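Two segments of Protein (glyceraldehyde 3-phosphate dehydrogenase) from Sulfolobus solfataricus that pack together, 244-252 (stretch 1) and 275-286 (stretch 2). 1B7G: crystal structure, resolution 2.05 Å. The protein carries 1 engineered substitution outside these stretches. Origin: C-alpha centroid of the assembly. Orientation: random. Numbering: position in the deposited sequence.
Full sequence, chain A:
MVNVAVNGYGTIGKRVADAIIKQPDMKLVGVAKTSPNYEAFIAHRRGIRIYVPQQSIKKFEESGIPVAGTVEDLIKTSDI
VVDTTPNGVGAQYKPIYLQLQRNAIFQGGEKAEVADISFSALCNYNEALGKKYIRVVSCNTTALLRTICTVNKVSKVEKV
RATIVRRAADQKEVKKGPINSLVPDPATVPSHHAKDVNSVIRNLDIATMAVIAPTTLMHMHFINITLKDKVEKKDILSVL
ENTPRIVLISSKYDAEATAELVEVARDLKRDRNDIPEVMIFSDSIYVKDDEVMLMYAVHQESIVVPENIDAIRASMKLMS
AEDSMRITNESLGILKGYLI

Stretch 1, residues 244-252: PRIVLISSK
Stretch 2 275-286: IPEVMIFSDSIY

Five backbone hydrogen bonds join the parallel strands 246-249 and 278-281, whose N-to-C directions lie 33° apart, with R245 O and S282 N just beyond their ends supplying the first and last; R245 is not extended (phi 97°, psi 0°). V278 N donates to R245 O (2.7 Å), V247 N to V278 O (2.7 Å), I280 N to V247 O (2.9 Å), I249 N to I280 O (2.8 Å) and S282 N to I249 O (2.9 Å). The donor alternates between strands, so V247 and I249 use both N and O while I246 and L248 turn theirs away; instead, I246 CA and L248 CA approach V278 O (3.4 Å) and I280 O (3.3 Å) as CA-H...O contacts. The register is constant: I246 pairs with V278, V247 with M279, L248 with I280 and I249 with F281, at CA-CA spacings of 4.5 to 5.1 Å. Strand phi runs from -132° to -73° and psi from 92° to 161°.

Beyond the strands, serine and aspartate close the ladder. S251 (chi1 p) donates from OG to D283 OD2 at 2.8 Å, with D283 chi1 m. One water accepts from S251 N (2.9 Å) and donates to D283 OD1 (3.0 Å); another donates to I249 O (2.8 Å) and accepts from D283 N (3.0 Å), extending the link where direct backbone pairing stops.

Side chains alternate between the two faces. On one, I246 CG2 meets I280 CD1 at 3.7 Å, and L248 CD2 reaches both I280 CB (3.8 Å) and I285 CD1 (4.1 Å); I246, L248, I280 and I285 all adopt m,t, whereas V278 is t. On the other, V247 (m) sets CG2 against M279 CG at 3.8 Å. I249 (m,m) places CD1 3.9 Å from M279 CB and CG2 3.8 Å from F281 CE2, with its CB over one face of that ring (F281 chi1 m, chi2 85°). The rule is apolar packing on both faces of a backbone hydrogen-bond ladder, aliphatic on the I246/L248 face and with an aromatic ring on the I249/F281 face.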

# COMPACT_ATOMS: atom_id res chain seq x y z
N PRO A 244 9.49 -21.79 3.59
CA PRO A 244 9.43 -20.39 3.94
C PRO A 244 10.32 -19.52 3.04
O PRO A 244 11.48 -19.74 2.90
CB PRO A 244 9.90 -20.34 5.38
CG PRO A 244 9.62 -21.71 5.91
CD PRO A 244 9.89 -22.63 4.73
N ARG A 245 9.70 -18.39 2.63
CA ARG A 245 10.35 -17.41 1.80
C ARG A 245 10.00 -17.59 0.30
O ARG A 245 10.35 -16.79 -0.53
CB ARG A 245 11.83 -17.21 2.07
CG ARG A 245 12.06 -16.53 3.41
CD ARG A 245 13.52 -16.22 3.70
NE ARG A 245 13.66 -16.16 5.18
CZ ARG A 245 14.80 -15.85 5.78
NH1 ARG A 245 15.86 -15.52 5.08
NH2 ARG A 245 14.84 -15.86 7.12
N ILE A 246 9.18 -18.60 0.10
CA ILE A 246 8.60 -18.92 -1.20
C ILE A 246 7.11 -19.14 -0.97
O ILE A 246 6.73 -19.90 -0.07
CB ILE A 246 9.19 -20.17 -1.86
CG1 ILE A 246 10.65 -19.96 -2.27
CG2 ILE A 246 8.37 -20.57 -3.11
CD1 ILE A 246 11.35 -21.25 -2.76
N VAL A 247 6.26 -18.47 -1.72
CA VAL A 247 4.82 -18.74 -1.61
C VAL A 247 4.30 -19.15 -3.01
O VAL A 247 4.91 -18.80 -4.02
CB VAL A 247 3.99 -17.60 -1.06
CG1 VAL A 247 4.25 -17.38 0.43
CG2 VAL A 247 4.20 -16.29 -1.82
N LEU A 248 3.16 -19.78 -3.06
CA LEU A 248 2.55 -20.20 -4.32
C LEU A 248 1.31 -19.32 -4.53
O LEU A 248 0.69 -18.90 -3.55
CB LEU A 248 2.17 -21.68 -4.35
CG LEU A 248 3.34 -22.67 -4.39
CD1 LEU A 248 2.84 -24.11 -4.37
CD2 LEU A 248 4.21 -22.47 -5.64
N ILE A 249 1.07 -18.99 -5.78
CA ILE A 249 -0.11 -18.19 -6.18
C ILE A 249 -0.95 -19.07 -7.11
O ILE A 249 -0.48 -19.43 -8.21
CB ILE A 249 0.33 -16.97 -7.01
CG1 ILE A 249 1.39 -16.14 -6.32
CG2 ILE A 249 -0.88 -16.13 -7.45
CD1 ILE A 249 1.13 -15.53 -4.98
N SER A 250 -2.12 -19.46 -6.69
CA SER A 250 -3.04 -20.28 -7.45
C SER A 250 -3.81 -19.42 -8.47
O SER A 250 -3.70 -18.21 -8.46
CB SER A 250 -4.04 -20.98 -6.51
OG SER A 250 -5.09 -20.11 -6.11
N SER A 251 -4.65 -20.06 -9.27
CA SER A 251 -5.50 -19.28 -10.20
C SER A 251 -6.95 -19.40 -9.74
O SER A 251 -7.88 -19.25 -10.51
CB SER A 251 -5.34 -19.92 -11.60
OG SER A 251 -5.68 -21.29 -11.48
N LYS A 252 -7.16 -19.72 -8.46
CA LYS A 252 -8.49 -19.93 -7.93
C LYS A 252 -9.26 -18.66 -7.61
O LYS A 252 -10.49 -18.62 -7.68
CB LYS A 252 -8.34 -20.80 -6.66
CG LYS A 252 -9.63 -21.24 -6.01
CD LYS A 252 -9.34 -22.39 -5.03
CE LYS A 252 -10.62 -22.97 -4.47
NZ LYS A 252 -10.36 -23.91 -3.34
N ILE A 275 5.56 -8.07 0.61
CA ILE A 275 5.49 -9.52 0.37
C ILE A 275 6.93 -9.96 0.11
O ILE A 275 7.41 -9.99 -1.04
CB ILE A 275 4.62 -9.95 -0.78
CG1 ILE A 275 3.14 -9.51 -0.64
CG2 ILE A 275 4.68 -11.46 -1.06
CD1 ILE A 275 2.33 -9.79 -1.90
N PRO A 276 7.64 -10.33 1.18
CA PRO A 276 9.04 -10.67 1.08
C PRO A 276 9.33 -12.02 0.45
O PRO A 276 10.50 -12.37 0.22
CB PRO A 276 9.56 -10.64 2.51
CG PRO A 276 8.42 -10.20 3.38
CD PRO A 276 7.16 -10.28 2.59
N GLU A 277 8.34 -12.87 0.30
CA GLU A 277 8.48 -14.19 -0.26
C GLU A 277 8.52 -14.20 -1.80
O GLU A 277 7.85 -13.36 -2.41
CB GLU A 277 7.29 -15.06 0.17
CG GLU A 277 7.16 -15.18 1.71
CD GLU A 277 6.35 -14.06 2.34
OE1 GLU A 277 5.87 -13.16 1.60
OE2 GLU A 277 6.18 -14.07 3.59
N VAL A 278 9.16 -15.20 -2.38
CA VAL A 278 9.14 -15.37 -3.86
C VAL A 278 7.76 -15.86 -4.21
O VAL A 278 7.30 -16.80 -3.53
CB VAL A 278 10.22 -16.36 -4.33
CG1 VAL A 278 10.12 -16.69 -5.83
CG2 VAL A 278 11.60 -15.76 -4.08
N MET A 279 7.04 -15.22 -5.15
CA MET A 279 5.66 -15.56 -5.46
C MET A 279 5.56 -16.41 -6.74
O MET A 279 5.60 -15.85 -7.84
CB MET A 279 4.80 -14.30 -5.64
CG MET A 279 4.51 -13.54 -4.36
SD MET A 279 4.20 -11.78 -4.64
CE MET A 279 5.80 -11.09 -4.62
N ILE A 280 5.57 -17.74 -6.60
CA ILE A 280 5.57 -18.61 -7.77
C ILE A 280 4.14 -18.89 -8.23
O ILE A 280 3.29 -19.29 -7.44
CB ILE A 280 6.28 -19.95 -7.51
CG1 ILE A 280 7.76 -19.70 -7.20
CG2 ILE A 280 6.11 -20.90 -8.71
CD1 ILE A 280 8.55 -20.92 -6.80
N PHE A 281 3.89 -18.64 -9.51
CA PHE A 281 2.58 -18.93 -10.10
C PHE A 281 2.44 -20.42 -10.31
O PHE A 281 3.17 -21.02 -11.11
CB PHE A 281 2.42 -18.15 -11.44
CG PHE A 281 2.26 -16.67 -11.12
CD1 PHE A 281 3.36 -15.87 -10.92
CD2 PHE A 281 0.98 -16.15 -10.96
CE1 PHE A 281 3.20 -14.53 -10.63
CE2 PHE A 281 0.81 -14.80 -10.64
CZ PHE A 281 1.93 -14.02 -10.47
N SER A 282 1.61 -21.06 -9.48
CA SER A 282 1.47 -22.50 -9.47
C SER A 282 0.96 -23.12 -10.75
O SER A 282 1.50 -24.19 -11.12
CB SER A 282 0.62 -22.99 -8.28
OG SER A 282 -0.75 -22.70 -8.45
N ASP A 283 0.21 -22.41 -11.58
CA ASP A 283 -0.17 -22.91 -12.89
C ASP A 283 1.00 -22.82 -13.87
O ASP A 283 0.91 -23.47 -14.91
CB ASP A 283 -1.33 -22.07 -13.47
CG ASP A 283 -2.67 -22.43 -12.89
OD1 ASP A 283 -2.75 -23.26 -11.96
OD2 ASP A 283 -3.70 -21.89 -13.36
N SER A 284 2.04 -22.07 -13.53
CA SER A 284 3.20 -21.90 -14.35
C SER A 284 4.20 -23.14 -14.27
O SER A 284 5.03 -23.24 -15.15
CB SER A 284 3.99 -20.64 -14.08
OG SER A 284 4.88 -20.73 -13.00
N ILE A 285 4.16 -23.83 -13.15
CA ILE A 285 5.06 -24.91 -12.87
C ILE A 285 4.94 -26.03 -13.89
O ILE A 285 4.05 -26.88 -13.86
CB ILE A 285 4.93 -25.45 -11.44
CG1 ILE A 285 5.26 -24.31 -10.43
CG2 ILE A 285 5.92 -26.62 -11.27
CD1 ILE A 285 4.90 -24.74 -8.98
N TYR A 286 5.93 -26.06 -14.77
CA TYR A 286 6.01 -27.05 -15.85
C TYR A 286 7.20 -27.99 -15.68
O TYR A 286 8.35 -27.57 -15.75
CB TYR A 286 6.07 -26.28 -17.16
CG TYR A 286 6.29 -27.08 -18.41
CD1 TYR A 286 7.52 -27.65 -18.72
CD2 TYR A 286 5.25 -27.25 -19.31
CE1 TYR A 286 7.71 -28.38 -19.88
CE2 TYR A 286 5.43 -27.97 -20.48
CZ TYR A 286 6.65 -28.53 -20.76
OH TYR A 286 6.79 -29.24 -21.93
O HOH W 1 -0.95 -19.71 -10.96
O HOH W 2 -4.24 -22.89 -9.39